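Local coordinates for cytosolic iron-sulfur protein assembly protein 1 (Saccharomyces cerevisiae, PDB 2HES) that serves as an essential component of the cytosolic iron-sulfur protein assembly machinery, required for maturation of extramitochondrial iron-sulfur proteins, at residues S130-E135 and I146-E151; E165-S170 and V177-D182. One frame throughout, in Å; residues are numbered along the deposited sequence.

Interaction 1 of 2, residues S130-E135 and I146-E151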
# COMPACT_ATOMS: atom_id res chain seq x y z
N SER A 130 -3.48 -15.19 -6.11
CA SER A 130 -3.62 -15.55 -4.70
C SER A 130 -3.09 -14.49 -3.73
O SER A 130 -2.34 -13.57 -4.09
CB SER A 130 -2.90 -16.86 -4.40
OG SER A 130 -1.50 -16.61 -4.42
N VAL A 131 -3.48 -14.71 -2.48
CA VAL A 131 -2.98 -13.99 -1.31
C VAL A 131 -2.55 -15.10 -0.35
O VAL A 131 -3.33 -16.01 -0.04
CB VAL A 131 -4.10 -13.11 -0.68
CG1 VAL A 131 -3.59 -12.41 0.60
CG2 VAL A 131 -4.55 -12.04 -1.68
N TRP A 132 -1.29 -15.03 0.06
CA TRP A 132 -0.72 -15.92 1.08
C TRP A 132 -0.61 -15.19 2.41
O TRP A 132 -0.30 -13.99 2.47
CB TRP A 132 0.64 -16.44 0.61
CG TRP A 132 0.58 -17.42 -0.55
CD1 TRP A 132 -0.19 -17.32 -1.72
CD2 TRP A 132 1.35 -18.61 -0.69
NE1 TRP A 132 0.06 -18.40 -2.53
CE2 TRP A 132 1.00 -19.20 -1.93
CE3 TRP A 132 2.29 -19.26 0.13
CZ2 TRP A 132 1.55 -20.41 -2.37
CZ3 TRP A 132 2.86 -20.46 -0.32
CH2 TRP A 132 2.49 -21.02 -1.56
N ILE A 133 -0.88 -15.93 3.50
CA ILE A 133 -0.70 -15.40 4.86
C ILE A 133 0.41 -16.18 5.53
O ILE A 133 0.36 -17.44 5.56
CB ILE A 133 -1.99 -15.48 5.74
CG1 ILE A 133 -3.21 -14.83 5.06
CG2 ILE A 133 -1.74 -14.80 7.10
CD1 ILE A 133 -3.09 -13.37 4.89
N TRP A 134 1.42 -15.47 6.00
CA TRP A 134 2.57 -16.09 6.67
C TRP A 134 2.55 -15.61 8.13
O TRP A 134 2.13 -14.49 8.43
CB TRP A 134 3.91 -15.69 6.01
CG TRP A 134 4.15 -16.22 4.59
CD1 TRP A 134 3.79 -15.60 3.40
CD2 TRP A 134 4.79 -17.46 4.22
NE1 TRP A 134 4.17 -16.41 2.33
CE2 TRP A 134 4.78 -17.55 2.81
CE3 TRP A 134 5.37 -18.52 4.96
CZ2 TRP A 134 5.33 -18.63 2.10
CZ3 TRP A 134 5.91 -19.60 4.25
CH2 TRP A 134 5.90 -19.64 2.84
N GLU A 135 3.00 -16.47 9.06
CA GLU A 135 3.05 -16.07 10.47
C GLU A 135 4.49 -16.12 10.97
O GLU A 135 5.23 -17.02 10.62
CB GLU A 135 2.21 -17.02 11.31
CG GLU A 135 2.13 -16.63 12.77
CD GLU A 135 1.11 -17.43 13.56
OE1 GLU A 135 0.95 -18.64 13.30
OE2 GLU A 135 0.47 -16.82 14.45
N ILE A 146 0.33 -20.01 6.74
CA ILE A 146 -0.86 -20.53 7.42
C ILE A 146 -2.12 -20.57 6.54
O ILE A 146 -3.09 -21.28 6.85
CB ILE A 146 -1.15 -19.80 8.70
CG1 ILE A 146 -1.29 -18.31 8.45
CG2 ILE A 146 -0.06 -20.06 9.73
CD1 ILE A 146 -2.11 -17.61 9.53
N SER A 147 -2.13 -19.77 5.48
CA SER A 147 -3.25 -19.82 4.53
C SER A 147 -2.85 -19.42 3.12
O SER A 147 -1.94 -18.59 2.93
CB SER A 147 -4.42 -18.96 5.01
OG SER A 147 -5.49 -19.14 4.12
N VAL A 148 -3.50 -20.04 2.15
CA VAL A 148 -3.30 -19.74 0.73
C VAL A 148 -4.68 -19.42 0.17
O VAL A 148 -5.56 -20.31 0.10
CB VAL A 148 -2.68 -20.93 -0.02
CG1 VAL A 148 -2.61 -20.61 -1.51
CG2 VAL A 148 -1.27 -21.20 0.47
N LEU A 149 -4.88 -18.15 -0.21
CA LEU A 149 -6.22 -17.60 -0.40
C LEU A 149 -6.42 -17.31 -1.87
O LEU A 149 -5.79 -16.39 -2.43
CB LEU A 149 -6.34 -16.32 0.39
CG LEU A 149 -6.23 -16.53 1.89
CD1 LEU A 149 -6.04 -15.21 2.57
CD2 LEU A 149 -7.51 -17.30 2.38
N GLN A 150 -7.25 -18.15 -2.48
CA GLN A 150 -7.40 -18.16 -3.95
C GLN A 150 -8.86 -17.94 -4.29
O GLN A 150 -9.59 -18.90 -4.55
CB GLN A 150 -6.87 -19.50 -4.49
CG GLN A 150 -5.40 -19.73 -4.18
CD GLN A 150 -4.83 -20.93 -4.90
OE1 GLN A 150 -4.50 -21.94 -4.28
NE2 GLN A 150 -4.74 -20.83 -6.23
N GLU A 151 -9.30 -16.69 -4.29
CA GLU A 151 -10.68 -16.38 -4.70
C GLU A 151 -10.77 -15.37 -5.83
O GLU A 151 -11.74 -15.40 -6.63
CB GLU A 151 -11.55 -15.93 -3.52
CG GLU A 151 -11.58 -16.90 -2.31
CD GLU A 151 -12.01 -18.33 -2.66
OE1 GLU A 151 -13.01 -18.53 -3.41
OE2 GLU A 151 -11.35 -19.28 -2.17

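Interaction 2 of 2, residues E165-S170 and V177-D182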
# COMPACT_ATOMS: atom_id res chain seq x y z
N GLU A 165 -7.25 -4.15 13.43
CA GLU A 165 -7.92 -5.44 13.44
C GLU A 165 -7.16 -6.35 12.48
O GLU A 165 -6.42 -5.87 11.65
CB GLU A 165 -9.37 -5.29 13.01
CG GLU A 165 -10.16 -4.23 13.81
CD GLU A 165 -10.68 -4.77 15.13
OE1 GLU A 165 -11.11 -5.94 15.18
OE2 GLU A 165 -10.67 -4.02 16.12
N ALA A 166 -7.31 -7.67 12.67
CA ALA A 166 -6.70 -8.65 11.78
C ALA A 166 -7.68 -8.81 10.60
O ALA A 166 -8.34 -9.84 10.41
CB ALA A 166 -6.44 -9.98 12.53
N LEU A 167 -7.77 -7.74 9.83
CA LEU A 167 -8.62 -7.70 8.64
C LEU A 167 -7.73 -7.25 7.49
O LEU A 167 -6.98 -6.25 7.63
CB LEU A 167 -9.70 -6.64 8.91
CG LEU A 167 -10.98 -6.57 8.10
CD1 LEU A 167 -11.77 -7.86 8.30
CD2 LEU A 167 -11.84 -5.35 8.50
N LEU A 168 -7.89 -7.91 6.34
CA LEU A 168 -6.95 -7.73 5.23
C LEU A 168 -7.80 -7.37 4.02
O LEU A 168 -8.87 -7.96 3.83
CB LEU A 168 -6.24 -9.04 4.94
CG LEU A 168 -5.26 -9.00 3.78
CD1 LEU A 168 -4.08 -8.10 4.01
CD2 LEU A 168 -4.80 -10.43 3.49
N ALA A 169 -7.34 -6.40 3.24
CA ALA A 169 -8.01 -6.01 1.95
C ALA A 169 -7.08 -6.27 0.77
O ALA A 169 -5.94 -5.78 0.77
CB ALA A 169 -8.41 -4.53 2.01
N SER A 170 -7.56 -6.98 -0.25
CA SER A 170 -6.77 -7.23 -1.46
C SER A 170 -7.47 -6.57 -2.63
O SER A 170 -8.70 -6.55 -2.65
CB SER A 170 -6.59 -8.72 -1.72
OG SER A 170 -7.81 -9.39 -1.82
N VAL A 177 -12.28 -5.52 -4.75
CA VAL A 177 -11.53 -5.61 -3.50
C VAL A 177 -12.16 -6.78 -2.71
O VAL A 177 -13.39 -6.89 -2.65
CB VAL A 177 -11.63 -4.30 -2.68
CG1 VAL A 177 -10.99 -4.51 -1.28
CG2 VAL A 177 -10.98 -3.14 -3.43
N ARG A 178 -11.33 -7.64 -2.10
CA ARG A 178 -11.83 -8.68 -1.22
C ARG A 178 -11.35 -8.40 0.19
O ARG A 178 -10.23 -7.91 0.39
CB ARG A 178 -11.41 -10.09 -1.66
CG ARG A 178 -12.28 -10.55 -2.83
CD ARG A 178 -11.94 -11.98 -3.23
NE ARG A 178 -12.76 -12.36 -4.35
CZ ARG A 178 -13.81 -13.16 -4.33
NH1 ARG A 178 -14.22 -13.73 -3.20
NH2 ARG A 178 -14.46 -13.36 -5.48
N ILE A 179 -12.21 -8.70 1.15
CA ILE A 179 -11.89 -8.53 2.58
C ILE A 179 -11.73 -9.91 3.14
O ILE A 179 -12.58 -10.79 2.91
CB ILE A 179 -13.05 -7.75 3.33
CG1 ILE A 179 -13.40 -6.41 2.68
CG2 ILE A 179 -12.68 -7.57 4.84
CD1 ILE A 179 -12.22 -5.45 2.60
N TRP A 180 -10.68 -10.12 3.94
CA TRP A 180 -10.37 -11.42 4.47
C TRP A 180 -10.23 -11.31 5.97
O TRP A 180 -9.68 -10.32 6.48
CB TRP A 180 -9.02 -11.88 3.92
CG TRP A 180 -8.94 -11.79 2.44
CD1 TRP A 180 -8.52 -10.70 1.73
CD2 TRP A 180 -9.15 -12.85 1.48
NE1 TRP A 180 -8.52 -11.00 0.37
CE2 TRP A 180 -8.90 -12.30 0.20
CE3 TRP A 180 -9.58 -14.20 1.58
CZ2 TRP A 180 -9.04 -13.06 -1.00
CZ3 TRP A 180 -9.76 -14.94 0.39
CH2 TRP A 180 -9.47 -14.35 -0.89
N LYS A 181 -10.72 -12.33 6.66
CA LYS A 181 -10.76 -12.32 8.13
C LYS A 181 -10.52 -13.75 8.59
O LYS A 181 -10.85 -14.65 7.86
CB LYS A 181 -12.19 -11.96 8.53
CG LYS A 181 -12.44 -12.00 9.99
CD LYS A 181 -13.79 -11.37 10.25
CE LYS A 181 -14.05 -11.35 11.76
NZ LYS A 181 -15.11 -10.41 12.16
N ASP A 182 -9.98 -13.95 9.80
CA ASP A 182 -9.86 -15.34 10.28
C ASP A 182 -10.81 -15.65 11.42
O ASP A 182 -11.21 -14.76 12.18
CB ASP A 182 -8.43 -15.65 10.71
CG ASP A 182 -8.17 -15.26 12.14
OD1 ASP A 182 -7.92 -14.06 12.38
OD2 ASP A 182 -8.22 -16.15 13.01

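Interaction 1 of 2, residues S130-E135 and I146-E151
Trp132 carries CG anti to its own carbonyl carbon (chi1 -69°), and Val148 sets CG1 anti to the backbone N and CG2 anti to the carbonyl carbon; as a non-hydrogen-bonded pair on one face of the sheet, the two side chains lie side by side, both methyls against the indole. Val148 CG2 sits over one ring face, 3.8 Å from the centroid of the six-membered ring of Trp132, a CH-pi contact, while Val148 CG1 comes 3.6 Å from Trp132 NE1. An alanine in place of Trp132 would probably leave both Val148 methyls without their flat partner and open a gap beside them. The strands 131-135 and 144-149 pair antiparallel as the third and fourth strands of a WD40 propeller blade, 144-149 being an edge strand. Val131 and Leu149 exchange two backbone bonds, and Ile133 N donates to Ser147 O at 2.9 Å. A classic beta bulge follows: Ile146 and Ser147 both face Ile133, whose O accepts Ile146 N at 2.8 Å and, weakly, Ser147 N at 3.4 Å. On the face away from the indole, Ile133 CG2 meets Ile146 CD1 at 3.7 Å and Ile133 CG1 meets Leu149 CD1 at 3.8 Å. Trp187 and Leu168 pack against this apolar face.

Interaction 2 of 2, residues E165-S170 and V177-D182
Trp180 and Ser170 make the side-chain hydrogen bond of this contact: the indole NE1 donates to Ser170 OG at 2.8 Å, nearly straight at 173°, with the oxygen 1° out of the ring plane. Trp180 CG stands anti to its carbonyl carbon, and Ser170 holds OG between its backbone N and carbonyl carbon (chi1 57°), where it meets the N-H at the ring edge. The hydroxyl is gripped a second time by His152 NE2, so this buried oxygen links the indole to a histidine outside the hairpin; together the two bonds would limit rotation of both the hydroxyl and the ring.

The backbones pair in antiparallel fashion through two hydrogen-bonded pairs. Leu168 and Trp180 exchange bonds in both directions, with Trp180 N to Leu168 O at 2.8 Å, and Ser170 and Arg178 do the same. Between them lies the non-hydrogen-bonded pair of Ala169 and Ile179, where Ile179 CA also approaches Leu168 O at 3.3 Å in a CA-H...O contact. These are the two middle strands of a four-stranded WD40 propeller blade, and the tryptophan, serine and histidine are linked as in the Asp-His-Ser-Trp hydrogen-bonded network of WD repeats.

Apolar contacts divide between the two faces of the sheet. On the side of Leu167, Ala169 and Ile179, Leu167 CD1 reaches Ile179 CG2 at 3.6 Å, the two side chains crossing at a slant, and Ala169 CB lies 4.0 Å from Ile179 CD1. Phe205 of strand 200-205 and Trp239 of strand 237-244, both from the next blade, pack against this face. On the other side, Leu168 CB approaches Trp180 CB at 4.1 Å, and Leu168 CD2 comes to the same distance from Trp180 CD1.

How the interactions relate
Interactions 1 and 2 belong to successive propeller blades and follow one another along the chain. Interaction 1 joins the third strand of its blade to the edge strand 144-149 and is partly buried, with an indole-valine face toward the surface; interaction 2 joins the two middle strands of the next blade and is buried. Their tryptophans work differently: one offers a ring face to methyl groups, the other an edge N-H to a hydroxyl. The blades meet through apolar side chains, Ile133 CD1 lying 3.7 Å from Leu168 CD2 and Leu149 CB 3.7 Å from Trp180 CZ3. Glu151, at the end of 146-151, also packs by its CG on Trp180 CH2.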